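Local coordinates for hypothetical conserved protein (Geobacillus kaustophilus, PDB 2PCS) that is of unknown function but belongs to the CoxG family of the Bet v 1-like clan and probably binds a small ligand, at residues Lys60-Glu66 with Leu78-Gly84; Gly93-Leu97 with Gln106-Thr110. One frame throughout, in Å; residues are numbered along the deposited sequence.

Interaction 1 of 2, residues Lys60-Glu66 with Leu78-Gly84; sequences KYDAIIE and LLVNGEG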
# COMPACT_ATOMS: atom_id res chain seq x y z
N LYS A 60 15.53 -7.99 0.32
CA LYS A 60 14.80 -8.39 -0.84
C LYS A 60 13.65 -9.27 -0.40
O LYS A 60 13.78 -10.16 0.45
CB LYS A 60 15.72 -9.09 -1.83
CG LYS A 60 16.70 -8.07 -2.48
CD LYS A 60 17.79 -8.67 -3.43
CE LYS A 60 18.91 -7.62 -3.68
NZ LYS A 60 19.79 -7.87 -4.91
N TYR A 61 12.48 -8.97 -0.92
CA TYR A 61 11.29 -9.65 -0.44
C TYR A 61 10.50 -9.98 -1.64
O TYR A 61 10.52 -9.23 -2.58
CB TYR A 61 10.46 -8.72 0.44
CG TYR A 61 11.14 -8.19 1.66
CD1 TYR A 61 10.94 -8.79 2.87
CD2 TYR A 61 12.00 -7.07 1.58
CE1 TYR A 61 11.51 -8.29 4.02
CE2 TYR A 61 12.61 -6.56 2.74
CZ TYR A 61 12.32 -7.17 3.97
OH TYR A 61 12.91 -6.71 5.14
N ASP A 62 9.81 -11.10 -1.58
CA ASP A 62 8.74 -11.42 -2.53
C ASP A 62 7.41 -11.30 -1.82
O ASP A 62 7.30 -11.69 -0.66
CB ASP A 62 8.92 -12.81 -3.14
CG ASP A 62 10.13 -12.87 -4.07
OD1 ASP A 62 11.03 -13.70 -3.84
OD2 ASP A 62 10.23 -12.03 -4.99
N ALA A 63 6.42 -10.73 -2.51
CA ALA A 63 5.14 -10.44 -1.90
C ALA A 63 4.07 -10.93 -2.81
O ALA A 63 4.15 -10.69 -4.00
CB ALA A 63 4.97 -8.89 -1.70
N ILE A 64 3.09 -11.64 -2.25
CA ILE A 64 1.83 -11.88 -2.96
C ILE A 64 0.80 -10.82 -2.52
O ILE A 64 0.54 -10.64 -1.34
CB ILE A 64 1.24 -13.33 -2.73
CG1 ILE A 64 2.26 -14.46 -3.04
CG2 ILE A 64 -0.00 -13.51 -3.56
CD1 ILE A 64 3.00 -14.32 -4.35
N ILE A 65 0.25 -10.12 -3.49
CA ILE A 65 -0.75 -9.08 -3.22
C ILE A 65 -2.02 -9.46 -3.94
O ILE A 65 -2.00 -9.50 -5.18
CB ILE A 65 -0.27 -7.69 -3.78
CG1 ILE A 65 1.14 -7.37 -3.26
CG2 ILE A 65 -1.25 -6.58 -3.42
CD1 ILE A 65 1.77 -6.19 -3.97
N GLU A 66 -3.08 -9.75 -3.18
CA GLU A 66 -4.43 -10.00 -3.70
C GLU A 66 -5.43 -8.86 -3.41
O GLU A 66 -5.65 -8.51 -2.27
CB GLU A 66 -5.01 -11.32 -3.19
CG GLU A 66 -6.20 -11.76 -4.08
CD GLU A 66 -6.93 -13.02 -3.59
OE1 GLU A 66 -7.97 -13.42 -4.22
OE2 GLU A 66 -6.47 -13.58 -2.56
N LEU A 78 -7.18 -5.58 0.59
CA LEU A 78 -5.90 -6.11 0.15
C LEU A 78 -5.44 -7.22 1.06
O LEU A 78 -5.53 -7.06 2.27
CB LEU A 78 -4.80 -5.04 0.13
CG LEU A 78 -4.75 -4.02 -0.99
CD1 LEU A 78 -3.40 -3.32 -0.78
CD2 LEU A 78 -4.88 -4.55 -2.49
N LEU A 79 -4.94 -8.31 0.49
CA LEU A 79 -4.27 -9.35 1.30
C LEU A 79 -2.85 -9.39 0.82
O LEU A 79 -2.62 -9.50 -0.39
CB LEU A 79 -4.92 -10.71 1.12
CG LEU A 79 -6.46 -10.80 1.24
CD1 LEU A 79 -6.94 -12.23 0.87
CD2 LEU A 79 -6.90 -10.44 2.70
N VAL A 80 -1.91 -9.21 1.75
CA VAL A 80 -0.49 -9.23 1.44
C VAL A 80 0.30 -10.32 2.23
O VAL A 80 0.22 -10.37 3.46
CB VAL A 80 0.21 -7.88 1.65
CG1 VAL A 80 1.72 -8.03 1.31
CG2 VAL A 80 -0.41 -6.75 0.80
N ASN A 81 1.01 -11.18 1.48
CA ASN A 81 1.98 -12.15 2.03
C ASN A 81 3.36 -11.88 1.46
O ASN A 81 3.59 -12.05 0.27
CB ASN A 81 1.56 -13.59 1.74
CG ASN A 81 0.22 -13.92 2.34
OD1 ASN A 81 -0.81 -13.84 1.66
ND2 ASN A 81 0.20 -14.28 3.62
N GLY A 82 4.25 -11.37 2.28
CA GLY A 82 5.59 -10.98 1.86
C GLY A 82 6.64 -11.75 2.68
O GLY A 82 6.45 -12.03 3.87
N GLU A 83 7.76 -12.08 2.06
CA GLU A 83 8.78 -12.92 2.73
C GLU A 83 10.11 -12.64 2.16
O GLU A 83 10.25 -12.35 0.97
CB GLU A 83 8.43 -14.40 2.55
CG GLU A 83 9.09 -15.30 3.59
CD GLU A 83 10.46 -15.86 3.11
OE1 GLU A 83 10.77 -15.78 1.88
OE2 GLU A 83 11.21 -16.38 3.96
N GLY A 84 11.11 -12.65 3.02
CA GLY A 84 12.46 -12.50 2.55
C GLY A 84 13.47 -12.86 3.60
O GLY A 84 13.14 -13.30 4.72

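Interaction 2 of 2, residues Gly93-Leu97 with Gln106-Thr110; sequences GVIDL and QLTYT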
# COMPACT_ATOMS: atom_id res chain seq x y z
N GLY A 93 -5.69 -5.18 4.51
CA GLY A 93 -6.14 -3.81 4.64
C GLY A 93 -7.46 -3.63 3.96
O GLY A 93 -7.84 -4.45 3.12
N VAL A 94 -8.14 -2.54 4.31
CA VAL A 94 -9.37 -2.11 3.69
C VAL A 94 -9.21 -0.65 3.26
O VAL A 94 -8.72 0.20 4.02
CB VAL A 94 -10.55 -2.18 4.68
CG1 VAL A 94 -11.85 -1.89 3.98
CG2 VAL A 94 -10.62 -3.56 5.43
N ILE A 95 -9.60 -0.36 2.03
CA ILE A 95 -9.56 0.98 1.51
C ILE A 95 -10.98 1.46 1.08
O ILE A 95 -11.70 0.77 0.35
CB ILE A 95 -8.63 1.06 0.31
CG1 ILE A 95 -7.15 0.82 0.71
CG2 ILE A 95 -8.73 2.36 -0.40
CD1 ILE A 95 -6.80 -0.60 0.77
N ASP A 96 -11.33 2.68 1.49
CA ASP A 96 -12.59 3.30 1.11
C ASP A 96 -12.31 4.68 0.53
O ASP A 96 -11.46 5.44 1.06
CB ASP A 96 -13.51 3.39 2.32
CG ASP A 96 -14.04 2.01 2.75
OD1 ASP A 96 -14.78 1.39 1.97
OD2 ASP A 96 -13.72 1.52 3.87
N LEU A 97 -12.94 4.97 -0.61
CA LEU A 97 -12.86 6.30 -1.18
C LEU A 97 -14.18 7.06 -0.88
O LEU A 97 -15.30 6.50 -1.04
CB LEU A 97 -12.52 6.24 -2.67
CG LEU A 97 -11.23 5.58 -3.15
CD1 LEU A 97 -11.07 5.69 -4.66
CD2 LEU A 97 -10.07 6.26 -2.50
N GLN A 106 -11.48 11.78 -0.14
CA GLN A 106 -10.82 11.28 1.02
C GLN A 106 -10.66 9.75 0.92
O GLN A 106 -11.64 8.99 0.85
CB GLN A 106 -11.64 11.66 2.23
CG GLN A 106 -11.00 11.35 3.49
CD GLN A 106 -12.03 11.11 4.58
OE1 GLN A 106 -12.98 10.32 4.41
NE2 GLN A 106 -11.83 11.77 5.72
N LEU A 107 -9.40 9.31 0.95
CA LEU A 107 -9.07 7.91 1.09
C LEU A 107 -8.88 7.55 2.58
O LEU A 107 -8.07 8.14 3.26
CB LEU A 107 -7.82 7.60 0.27
CG LEU A 107 -7.47 6.12 0.09
CD1 LEU A 107 -6.69 5.95 -1.16
CD2 LEU A 107 -6.75 5.58 1.31
N THR A 108 -9.37 6.45 3.30
CA THR A 108 -9.17 5.92 4.64
C THR A 108 -8.74 4.46 4.60
O THR A 108 -8.99 3.79 3.60
CB THR A 108 -10.46 6.07 5.47
OG1 THR A 108 -11.52 5.33 4.86
CG2 THR A 108 -10.96 7.51 5.43
N TYR A 109 -8.13 4.16 5.36
CA TYR A 109 -7.65 2.79 5.33
C TYR A 109 -7.50 2.29 6.73
O TYR A 109 -7.39 3.05 7.70
CB TYR A 109 -6.36 2.61 4.51
CG TYR A 109 -5.18 3.32 5.13
CD1 TYR A 109 -4.80 4.61 4.71
CD2 TYR A 109 -4.46 2.74 6.17
CE1 TYR A 109 -3.78 5.30 5.36
CE2 TYR A 109 -3.43 3.38 6.77
CZ TYR A 109 -3.07 4.65 6.36
OH TYR A 109 -2.00 5.27 6.99
N THR A 110 -7.40 0.98 6.80
CA THR A 110 -7.28 0.27 8.02
C THR A 110 -6.33 -0.87 7.58
O THR A 110 -6.38 -1.32 6.41
CB THR A 110 -8.69 -0.17 8.33
OG1 THR A 110 -9.14 0.30 9.60
CG2 THR A 110 -8.93 -1.57 8.09

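Interaction 1 of 2, residues Lys60-Glu66 with Leu78-Gly84
Ile-65 and Val-80 sit side by side on one face of an antiparallel beta hairpin, built from strands 59-71 and 75-84 of the strongly curved sheet of a Bet v 1-like fold. The closer-packed side carries Tyr-61, Ala-63, Ile-65 and Val-80. Ile-65 turns its CG2 methyl to Val-80 CG2, 4.3 Å away, and the same methyl lies as far from Leu-78 CD2, all at van der Waals range. Leu-78 also borders an unknown bound ligand, consistent with this end of the hairpin lining a ligand pocket. Farther along, Ala-63 meets Gly-82, and here the strands come closest, 3.8 Å between Ala-63 CA and Gly-82 CA. The Tyr-61 ring leans against the last peptide, CD1 being 3.9 Å from Gly-84 N, while its OH bonds to Val-57 O.

The opposite face is the open one. Asp-62 and Glu-83 sit there as a pair of like charges, with OD1 of Asp-62 and OE1 of Glu-83 6.1 Å apart, probably at little cost because both residues are exposed. Asn-81 reaches out of the hairpin, its ND2 bonding to Asn-90 OD1 of the next strand. Glu-66, with CG anti to its backbone N (chi1 -163°) and the chain straight beyond, runs alongside Leu-79, so its carboxylate OE2 brushes the CD1 methyl at 3.7 Å. Between the two faces, three pairs of backbone hydrogen bonds hold the register, Asp-62 with Glu-83, Ile-64 with Asn-81 and Glu-66 with Leu-79; the shortest runs 2.6 Å from Ile-64 N to Asn-81 O.

Interaction 2 of 2, residues Gly93-Leu97 with Gln106-Thr110
Gly-93 begins the contact with its CA 3.1 Å from Thr-110 O, the same oxygen that accepts the N-H of Val-94. Val-94 and Thr-110 then lie side by side on one face, their CG2 methyls 3.7 Å apart. Ile-95 points to the other face, where its CG2, anti to the backbone N, slants across Leu-107 at 4.0 Å from CG, and its CG1 comes near Tyr-109 CB. The Tyr-109 ring itself heads off to Ile-135 and Phe-139 of helix 124-148, and its OH bonds to His-160 and His-158 of the C-terminal histidine tag. Asp-96 returns to the first face, its CB beside Thr-108 OG1 and its OD1 taken by His-75 ND1; of its two backbone bonds to Thr-108, the one from Asp-96 N is weak. Leu-97 ends the run by pressing CD2 against Leu-107 CD1 at 3.6 Å. With Leu-107 cut back to an alanine, the methyls of Ile-95 and Leu-97 would probably face a gap. Such an antiparallel hairpin, with Leu-107 and Tyr-109 against helix 124-148 and Leu-97 against helix 15-22, is characteristic of the Bet v 1-like helix-grip fold.

Interactions 1 and 2 are two consecutive hairpins of one antiparallel sheet: the first closes before the second opens along the chain. Their centres are about 19 Å apart, on opposite sides of the middle of the chain. Strands 75-84 and 87-99 are neighbours in the sheet, so the two contacts meet directly, with Leu-78 N 2.8 Å from Gly-93 O in a probable hydrogen bond. Across the sheet the four strands follow their chain order, 59-71, 75-84, 87-99 and 104-116. Leu-78 and Gly-93, at this junction, each come, at nearest atoms, about 4 Å from a bound unknown ligand, consistent with both hairpins contributing to one pocket, probably between the sheet and helix 124-148.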